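Local coordinates for insecticidal crystal protein Cry7Cal (Bacillus thuringiensis, PDB 5ZI1) that is toxic to the locust Locusta migratoria manilensis and, like other delta-endotoxins, probably acts by binding receptors of the insect, at residues Q252-I258 and I447-T453; W315-V320 and Y434-I438. The contacts are given in a common frame with arbitrary orientation. Numbering follows the deposited sequence.

Interaction 1. Residues Q252-I258 and I447-T453; sequences QIFTDPI and IPVLGWT
Strand 252-254 runs antiparallel to strand 448-453, axes 4.5 Å apart at closest, directions 148° apart. Ile253 and Trp452 form the hydrogen-bonded pair (Ile253 N to Trp452 O 3.0 Å, Trp452 N to Ile253 O 2.8 Å). Trp452 (chi1 m) swings its indole so that NE1 donates to Thr255 OG1 at 3.1 Å. Phe254 lays a ring face over Gly451, whose CA sits 3.7 Å from the ring centroid; a CB there would collide with the ring. Thr255 N still reaches Leu450 O (3.1 Å), but beyond it the chain bows out, and a water fills the gap, bonded to Thr255 OG1 (2.5 Å), Asp256 O (2.6 Å) and Leu450 N (3.2 Å). Direct backbone hydrogen bonding resumes at Ile258, the residue most covered by the partner segment (97 Å²): its N donates to Pro448 O (2.9 Å), and in the mt rotamer its CD1 meets Leu450 CG at 3.8 Å. Val449 (chi1 t) packs CG1 on Phe254 CD2 and CG2 on Pro257 CB, both 3.9 Å. The Asp256 carboxylate forms salt bridges with Arg217 and Arg220 of helix 208-227. The arrangement is the helix-facing sheet of the domain II beta-prism of three-domain Cry toxins.

Interaction 2. Residues W315-V320 and Y434-I438; sequences WTGHSV and YVSEI
Two extended segments from different sheets of the domain II beta-prism face each other: 315-320 lies on strand 312-324 and 434-437 on strand 430-437. They run roughly antiparallel, 147° apart, with axes 7.5 Å apart at closest. That spacing is too wide for neighbours in one sheet, and no backbone-to-backbone hydrogen bond links the segments; the nearest CA atoms, those of Val320 and Val435, are 6.8 Å apart. A classic beta bulge, in which Thr316 (phi/psi -93/-27) and Gly317 both face Arg302, adds a residue to the strand. As a result Trp315 and His318, three positions apart, both send CA-to-CB toward strand 430-437, as does Val320, whereas Ser319 points away.

Val435 (chi1 t) projects into this row. Its CB lies 4.0 Å from Val320 CG2, and its CG1 approaches the edge of the Trp315 indole, 4.5 Å from CZ3. Val320 (chi1 t) also sets CG1 3.9 Å from CE1 of the Tyr434 ring, whose hydroxyl is hydrogen-bonded to that of Tyr335. Leu296 and Ile299 of strand 294-306 add to this apolar layer, touching Val320 and Val435 respectively.

The one direct polar link comes from His318, held at chi1 77° and chi2 -82° with its ring stacked on that of Tyr335. Glu437 (chi1 p, chi2 t) forms a salt bridge with Arg285 through OE1, while its OE2 accepts a hydrogen bond from a water at 3.1 Å; that water is 2.8 Å from His318 ND1. On the other side of the imidazole, His318 NE2 donates an almost straight hydrogen bond (169°) to Val435 O at 2.9 Å.

In the fold
Both interactions lie in the middle, beta-prism domain of the toxin, their centres 11 Å apart. Along the chain the order is 252-258, 315-320, 434-438, 447-453, so the pairing of interaction 1 encloses interaction 2. Successive strands 430-437 and 448-454 are neighbours in a three-stranded antiparallel sheet with 252-254 at its other edge, and probable backbone hydrogen bonds (Val449 O to Ser436 N 2.8 Å, Ile447 O to Ile438 N 2.9 Å) couple the two contacts directly. Interaction 1 builds that sheet beside helix 208-227 of the N-terminal helical domain; interaction 2 packs it on the sheet containing strand 312-324, carrying the connection into the prism interior.

Interaction 1. Residues Q252-I258 and I447-T453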
ATOM      1  N   GLN A 252       0.433  -1.023  -6.210  1.00 41.70           N
ATOM      2  CA  GLN A 252       0.063  -2.315  -6.775  1.00 43.90           C
ATOM      3  C   GLN A 252       1.102  -3.359  -6.385  1.00 43.10           C
ATOM      4  O   GLN A 252       2.301  -3.147  -6.584  1.00 45.28           O
ATOM      5  CB  GLN A 252      -0.041  -2.211  -8.301  1.00 46.57           C
ATOM      6  CG  GLN A 252      -0.378  -3.520  -9.054  1.00 38.35           C
ATOM      7  CD  GLN A 252      -0.527  -3.270 -10.553  1.00 42.42           C
ATOM      8  OE1 GLN A 252      -1.636  -3.279 -11.087  1.00 45.22           O
ATOM      9  NE2 GLN A 252       0.589  -3.011 -11.227  1.00 42.55           N
ATOM     10  N   ILE A 253       0.651  -4.495  -5.853  1.00 47.01           N
ATOM     11  CA  ILE A 253       1.559  -5.585  -5.526  1.00 42.03           C
ATOM     12  C   ILE A 253       1.152  -6.851  -6.268  1.00 46.37           C
ATOM     13  O   ILE A 253       0.003  -7.014  -6.700  1.00 42.70           O
ATOM     14  CB  ILE A 253       1.625  -5.843  -4.020  1.00 45.15           C
ATOM     15  CG1 ILE A 253       0.242  -6.101  -3.461  1.00 41.19           C
ATOM     16  CG2 ILE A 253       2.334  -4.664  -3.310  1.00 43.28           C
ATOM     17  CD1 ILE A 253       0.239  -6.064  -1.936  1.00 48.73           C
ATOM     18  N   PHE A 254       2.123  -7.760  -6.412  1.00 45.11           N
ATOM     19  CA  PHE A 254       1.960  -8.969  -7.221  1.00 45.81           C
ATOM     20  C   PHE A 254       2.128 -10.218  -6.381  1.00 43.40           C
ATOM     21  O   PHE A 254       3.085 -10.324  -5.606  1.00 40.86           O
ATOM     22  CB  PHE A 254       2.947  -8.993  -8.386  1.00 43.74           C
ATOM     23  CG  PHE A 254       2.573  -8.033  -9.487  1.00 48.84           C
ATOM     24  CD1 PHE A 254       2.827  -6.655  -9.345  1.00 41.69           C
ATOM     25  CD2 PHE A 254       1.918  -8.489 -10.633  1.00 43.93           C
ATOM     26  CE1 PHE A 254       2.487  -5.758 -10.346  1.00 39.36           C
ATOM     27  CE2 PHE A 254       1.561  -7.601 -11.636  1.00 43.24           C
ATOM     28  CZ  PHE A 254       1.832  -6.225 -11.489  1.00 45.12           C
ATOM     29  N   THR A 255       1.181 -11.150  -6.538  1.00 43.41           N
ATOM     30  CA  THR A 255       1.258 -12.474  -5.939  1.00 42.40           C
ATOM     31  C   THR A 255       2.285 -13.315  -6.698  1.00 44.50           C
ATOM     32  O   THR A 255       2.752 -12.939  -7.781  1.00 40.48           O
ATOM     33  CB  THR A 255      -0.121 -13.157  -5.945  1.00 49.30           C
ATOM     34  OG1 THR A 255      -0.767 -12.974  -7.215  1.00 44.21           O
ATOM     35  CG2 THR A 255      -1.032 -12.605  -4.838  1.00 39.92           C
ATOM     36  N   ASP A 256       2.652 -14.462  -6.117  1.00 43.81           N
ATOM     37  CA  ASP A 256       3.698 -15.283  -6.726  1.00 45.91           C
ATOM     38  C   ASP A 256       3.289 -15.711  -8.135  1.00 42.08           C
ATOM     39  O   ASP A 256       2.098 -15.896  -8.417  1.00 42.23           O
ATOM     40  CB  ASP A 256       3.989 -16.524  -5.885  1.00 47.53           C
ATOM     41  CG  ASP A 256       4.549 -16.182  -4.519  1.00 51.80           C
ATOM     42  OD1 ASP A 256       4.925 -14.999  -4.305  1.00 51.81           O
ATOM     43  OD2 ASP A 256       4.622 -17.096  -3.661  1.00 48.94           O
ATOM     44  N   PRO A 257       4.248 -15.855  -9.048  1.00 43.77           N
ATOM     45  CA  PRO A 257       3.885 -16.264 -10.415  1.00 40.67           C
ATOM     46  C   PRO A 257       3.160 -17.602 -10.413  1.00 46.05           C
ATOM     47  O   PRO A 257       3.420 -18.476  -9.580  1.00 45.39           O
ATOM     48  CB  PRO A 257       5.232 -16.332 -11.139  1.00 40.43           C
ATOM     49  CG  PRO A 257       6.131 -15.320 -10.333  1.00 40.03           C
ATOM     50  CD  PRO A 257       5.688 -15.554  -8.904  1.00 37.80           C
ATOM     51  N   ILE A 258       2.204 -17.732 -11.329  1.00 43.52           N
ATOM     52  CA  ILE A 258       1.380 -18.947 -11.418  1.00 42.95           C
ATOM     53  C   ILE A 258       2.148 -19.900 -12.321  1.00 48.94           C
ATOM     54  O   ILE A 258       1.946 -19.971 -13.534  1.00 47.26           O
ATOM     55  CB  ILE A 258      -0.025 -18.657 -11.949  1.00 49.56           C
ATOM     56  CG1 ILE A 258      -0.721 -17.546 -11.157  1.00 36.50           C
ATOM     57  CG2 ILE A 258      -0.864 -19.927 -11.954  1.00 45.22           C
ATOM     58  CD1 ILE A 258      -2.035 -17.169 -11.807  1.00 37.78           C
ATOM     59  N   ILE A 447       3.656 -17.969 -18.227  1.00 50.04           N
ATOM     60  CA  ILE A 447       3.617 -17.970 -16.765  1.00 46.19           C
ATOM     61  C   ILE A 447       3.056 -16.626 -16.312  1.00 50.07           C
ATOM     62  O   ILE A 447       3.797 -15.632 -16.272  1.00 49.57           O
ATOM     63  CB  ILE A 447       5.006 -18.204 -16.157  1.00 50.12           C
ATOM     64  CG1 ILE A 447       5.607 -19.520 -16.653  1.00 50.95           C
ATOM     65  CG2 ILE A 447       4.922 -18.236 -14.648  1.00 45.80           C
ATOM     66  CD1 ILE A 447       6.995 -19.747 -16.114  1.00 48.78           C
ATOM     67  N   PRO A 448       1.774 -16.538 -15.966  1.00 49.72           N
ATOM     68  CA  PRO A 448       1.181 -15.241 -15.626  1.00 47.87           C
ATOM     69  C   PRO A 448       1.490 -14.829 -14.196  1.00 45.44           C
ATOM     70  O   PRO A 448       1.825 -15.644 -13.336  1.00 46.30           O
ATOM     71  CB  PRO A 448      -0.320 -15.489 -15.802  1.00 45.39           C
ATOM     72  CG  PRO A 448      -0.464 -17.014 -16.005  1.00 43.58           C
ATOM     73  CD  PRO A 448       0.837 -17.637 -15.712  1.00 43.58           C
ATOM     74  N   VAL A 449       1.392 -13.531 -13.944  1.00 42.46           N
ATOM     75  CA  VAL A 449       1.547 -13.016 -12.589  1.00 42.71           C
ATOM     76  C   VAL A 449       0.414 -12.036 -12.334  1.00 41.24           C
ATOM     77  O   VAL A 449       0.150 -11.158 -13.163  1.00 42.27           O
ATOM     78  CB  VAL A 449       2.912 -12.343 -12.365  1.00 44.33           C
ATOM     79  CG1 VAL A 449       3.169 -12.184 -10.884  1.00 45.09           C
ATOM     80  CG2 VAL A 449       4.017 -13.128 -13.003  1.00 41.05           C
ATOM     81  N   LEU A 450      -0.256 -12.187 -11.198  1.00 37.77           N
ATOM     82  CA  LEU A 450      -1.438 -11.400 -10.890  1.00 38.19           C
ATOM     83  C   LEU A 450      -1.064 -10.177 -10.046  1.00 43.49           C
ATOM     84  O   LEU A 450      -0.273 -10.275  -9.093  1.00 41.90           O
ATOM     85  CB  LEU A 450      -2.477 -12.277 -10.180  1.00 40.31           C
ATOM     86  CG  LEU A 450      -2.983 -13.547 -10.922  1.00 44.20           C
ATOM     87  CD1 LEU A 450      -4.081 -14.247 -10.140  1.00 40.65           C
ATOM     88  CD2 LEU A 450      -3.470 -13.255 -12.341  1.00 41.81           C
ATOM     89  N   GLY A 451      -1.619  -9.027 -10.415  1.00 41.38           N
ATOM     90  CA  GLY A 451      -1.399  -7.769  -9.704  1.00 42.00           C
ATOM     91  C   GLY A 451      -2.684  -7.316  -9.031  1.00 43.78           C
ATOM     92  O   GLY A 451      -3.780  -7.454  -9.600  1.00 43.84           O
ATOM     93  N   TRP A 452      -2.533  -6.787  -7.816  1.00 39.69           N
ATOM     94  CA  TRP A 452      -3.625  -6.412  -6.927  1.00 38.78           C
ATOM     95  C   TRP A 452      -3.466  -4.970  -6.456  1.00 41.29           C
ATOM     96  O   TRP A 452      -2.340  -4.508  -6.211  1.00 40.44           O
ATOM     97  CB  TRP A 452      -3.646  -7.341  -5.704  1.00 40.90           C
ATOM     98  CG  TRP A 452      -3.649  -8.794  -6.065  1.00 43.57           C
ATOM     99  CD1 TRP A 452      -2.583  -9.551  -6.408  1.00 42.58           C
ATOM    100  CD2 TRP A 452      -4.796  -9.651  -6.140  1.00 40.13           C
ATOM    101  NE1 TRP A 452      -2.986 -10.838  -6.693  1.00 45.53           N
ATOM    102  CE2 TRP A 452      -4.343 -10.922  -6.532  1.00 41.61           C
ATOM    103  CE3 TRP A 452      -6.161  -9.464  -5.904  1.00 43.14           C
ATOM    104  CZ2 TRP A 452      -5.207 -12.013  -6.693  1.00 46.12           C
ATOM    105  CZ3 TRP A 452      -7.025 -10.550  -6.068  1.00 45.57           C
ATOM    106  CH2 TRP A 452      -6.540 -11.806  -6.457  1.00 43.30           C
ATOM    107  N   THR A 453      -4.593  -4.272  -6.296  1.00 38.85           N
ATOM    108  CA  THR A 453      -4.631  -2.965  -5.646  1.00 38.39           C
ATOM    109  C   THR A 453      -5.472  -3.037  -4.373  1.00 40.61           C
ATOM    110  O   THR A 453      -6.318  -3.920  -4.211  1.00 45.71           O
ATOM    111  CB  THR A 453      -5.188  -1.885  -6.568  1.00 39.74           C
ATOM    112  OG1 THR A 453      -6.539  -2.225  -6.958  1.00 45.99           O
ATOM    113  CG2 THR A 453      -4.283  -1.707  -7.789  1.00 33.28           C
TER
HETATM  114  O   HOH W   1      -0.023 -14.541  -9.040  1.00 42.90           O

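Interaction 2. Residues W315-V320 and Y434-I438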
ATOM      1  N   TRP A 315      -1.151 -21.014 -22.620  1.00 45.74           N
ATOM      2  CA  TRP A 315      -1.511 -19.707 -23.160  1.00 49.35           C
ATOM      3  C   TRP A 315      -0.565 -19.353 -24.290  1.00 45.92           C
ATOM      4  O   TRP A 315       0.640 -19.571 -24.190  1.00 44.83           O
ATOM      5  CB  TRP A 315      -1.441 -18.593 -22.105  1.00 49.63           C
ATOM      6  CG  TRP A 315      -2.294 -18.756 -20.898  1.00 47.61           C
ATOM      7  CD1 TRP A 315      -2.926 -19.887 -20.487  1.00 47.60           C
ATOM      8  CD2 TRP A 315      -2.598 -17.751 -19.930  1.00 47.94           C
ATOM      9  NE1 TRP A 315      -3.606 -19.652 -19.320  1.00 49.98           N
ATOM     10  CE2 TRP A 315      -3.428 -18.343 -18.961  1.00 46.46           C
ATOM     11  CE3 TRP A 315      -2.262 -16.404 -19.797  1.00 45.40           C
ATOM     12  CZ2 TRP A 315      -3.914 -17.643 -17.867  1.00 44.36           C
ATOM     13  CZ3 TRP A 315      -2.750 -15.706 -18.710  1.00 47.31           C
ATOM     14  CH2 TRP A 315      -3.565 -16.324 -17.761  1.00 47.43           C
ATOM     15  N   THR A 316      -1.114 -18.804 -25.372  1.00 48.64           N
ATOM     16  CA  THR A 316      -0.278 -18.198 -26.401  1.00 46.46           C
ATOM     17  C   THR A 316      -0.092 -16.699 -26.169  1.00 51.30           C
ATOM     18  O   THR A 316       0.908 -16.118 -26.614  1.00 50.73           O
ATOM     19  CB  THR A 316      -0.906 -18.427 -27.774  1.00 43.43           C
ATOM     20  OG1 THR A 316      -2.141 -17.705 -27.852  1.00 48.78           O
ATOM     21  CG2 THR A 316      -1.208 -19.933 -27.995  1.00 50.69           C
ATOM     22  N   GLY A 317      -1.052 -16.062 -25.510  1.00 46.82           N
ATOM     23  CA  GLY A 317      -0.987 -14.636 -25.249  1.00 53.08           C
ATOM     24  C   GLY A 317      -2.134 -14.250 -24.346  1.00 49.63           C
ATOM     25  O   GLY A 317      -3.005 -15.063 -24.025  1.00 47.29           O
ATOM     26  N   HIS A 318      -2.128 -12.988 -23.933  1.00 50.22           N
ATOM     27  CA  HIS A 318      -3.244 -12.468 -23.158  1.00 46.98           C
ATOM     28  C   HIS A 318      -3.205 -10.950 -23.204  1.00 51.27           C
ATOM     29  O   HIS A 318      -2.212 -10.339 -23.608  1.00 53.50           O
ATOM     30  CB  HIS A 318      -3.228 -12.981 -21.716  1.00 44.17           C
ATOM     31  CG  HIS A 318      -2.224 -12.300 -20.837  1.00 48.34           C
ATOM     32  ND1 HIS A 318      -0.893 -12.660 -20.811  1.00 42.02           N
ATOM     33  CD2 HIS A 318      -2.364 -11.293 -19.941  1.00 44.86           C
ATOM     34  CE1 HIS A 318      -0.259 -11.901 -19.933  1.00 52.79           C
ATOM     35  NE2 HIS A 318      -1.129 -11.068 -19.390  1.00 48.09           N
ATOM     36  N   SER A 319      -4.313 -10.353 -22.790  1.00 49.66           N
ATOM     37  CA  SER A 319      -4.530  -8.928 -22.925  1.00 48.38           C
ATOM     38  C   SER A 319      -5.192  -8.423 -21.664  1.00 48.62           C
ATOM     39  O   SER A 319      -5.884  -9.165 -20.968  1.00 49.20           O
ATOM     40  CB  SER A 319      -5.395  -8.590 -24.139  1.00 49.76           C
ATOM     41  OG  SER A 319      -4.594  -8.562 -25.305  1.00 58.17           O
ATOM     42  N   VAL A 320      -4.979  -7.147 -21.381  1.00 47.86           N
ATOM     43  CA  VAL A 320      -5.488  -6.546 -20.163  1.00 47.09           C
ATOM     44  C   VAL A 320      -6.019  -5.172 -20.519  1.00 49.87           C
ATOM     45  O   VAL A 320      -5.358  -4.409 -21.232  1.00 53.00           O
ATOM     46  CB  VAL A 320      -4.390  -6.471 -19.088  1.00 44.29           C
ATOM     47  CG1 VAL A 320      -4.677  -5.380 -18.103  1.00 46.93           C
ATOM     48  CG2 VAL A 320      -4.286  -7.807 -18.384  1.00 47.93           C
ATOM     49  N   TYR A 434      -4.230  -6.539 -12.364  1.00 36.78           N
ATOM     50  CA  TYR A 434      -3.345  -6.671 -13.509  1.00 41.29           C
ATOM     51  C   TYR A 434      -3.050  -8.145 -13.737  1.00 40.60           C
ATOM     52  O   TYR A 434      -3.239  -8.979 -12.850  1.00 38.84           O
ATOM     53  CB  TYR A 434      -2.033  -5.865 -13.301  1.00 41.97           C
ATOM     54  CG  TYR A 434      -1.371  -5.530 -14.619  1.00 42.06           C
ATOM     55  CD1 TYR A 434      -1.794  -4.435 -15.364  1.00 40.58           C
ATOM     56  CD2 TYR A 434      -0.385  -6.349 -15.157  1.00 40.06           C
ATOM     57  CE1 TYR A 434      -1.245  -4.142 -16.596  1.00 41.08           C
ATOM     58  CE2 TYR A 434       0.183  -6.059 -16.398  1.00 45.61           C
ATOM     59  CZ  TYR A 434      -0.256  -4.946 -17.108  1.00 47.94           C
ATOM     60  OH  TYR A 434       0.289  -4.633 -18.335  1.00 53.17           O
ATOM     61  N   VAL A 435      -2.578  -8.453 -14.944  1.00 39.39           N
ATOM     62  CA  VAL A 435      -1.998  -9.760 -15.252  1.00 40.01           C
ATOM     63  C   VAL A 435      -0.758  -9.514 -16.096  1.00 43.97           C
ATOM     64  O   VAL A 435      -0.875  -9.164 -17.277  1.00 46.31           O
ATOM     65  CB  VAL A 435      -2.954 -10.694 -16.012  1.00 42.51           C
ATOM     66  CG1 VAL A 435      -2.341 -12.098 -16.058  1.00 38.26           C
ATOM     67  CG2 VAL A 435      -4.367 -10.690 -15.396  1.00 36.78           C
ATOM     68  N   SER A 436       0.415  -9.714 -15.513  1.00 41.67           N
ATOM     69  CA  SER A 436       1.650  -9.642 -16.268  1.00 46.92           C
ATOM     70  C   SER A 436       2.124 -11.068 -16.544  1.00 46.24           C
ATOM     71  O   SER A 436       1.354 -12.024 -16.439  1.00 48.23           O
ATOM     72  CB  SER A 436       2.685  -8.821 -15.497  1.00 41.96           C
ATOM     73  OG  SER A 436       2.936  -9.425 -14.246  1.00 44.59           O
ATOM     74  N   GLU A 437       3.397 -11.227 -16.873  1.00 47.98           N
ATOM     75  CA  GLU A 437       3.939 -12.555 -17.072  1.00 44.29           C
ATOM     76  C   GLU A 437       5.412 -12.546 -16.692  1.00 49.71           C
ATOM     77  O   GLU A 437       6.027 -11.490 -16.487  1.00 43.82           O
ATOM     78  CB  GLU A 437       3.769 -13.012 -18.512  1.00 46.01           C
ATOM     79  CG  GLU A 437       4.640 -12.248 -19.448  1.00 48.16           C
ATOM     80  CD  GLU A 437       4.271 -12.438 -20.892  1.00 57.27           C
ATOM     81  OE1 GLU A 437       5.076 -12.026 -21.760  1.00 61.38           O
ATOM     82  OE2 GLU A 437       3.172 -12.976 -21.164  1.00 57.40           O
ATOM     83  N   ILE A 438       5.959 -13.757 -16.619  1.00 47.95           N
ATOM     84  CA  ILE A 438       7.370 -13.999 -16.385  1.00 43.58           C
ATOM     85  C   ILE A 438       8.082 -14.012 -17.726  1.00 51.58           C
ATOM     86  O   ILE A 438       7.697 -14.759 -18.635  1.00 49.76           O
ATOM     87  CB  ILE A 438       7.573 -15.329 -15.645  1.00 42.04           C
ATOM     88  CG1 ILE A 438       7.133 -15.205 -14.194  1.00 46.06           C
ATOM     89  CG2 ILE A 438       9.017 -15.755 -15.708  1.00 44.28           C
ATOM     90  CD1 ILE A 438       7.951 -14.158 -13.393  1.00 44.09           C
TER
HETATM   91  O   HOH W   2       0.668 -14.142 -22.542  1.00 47.33           O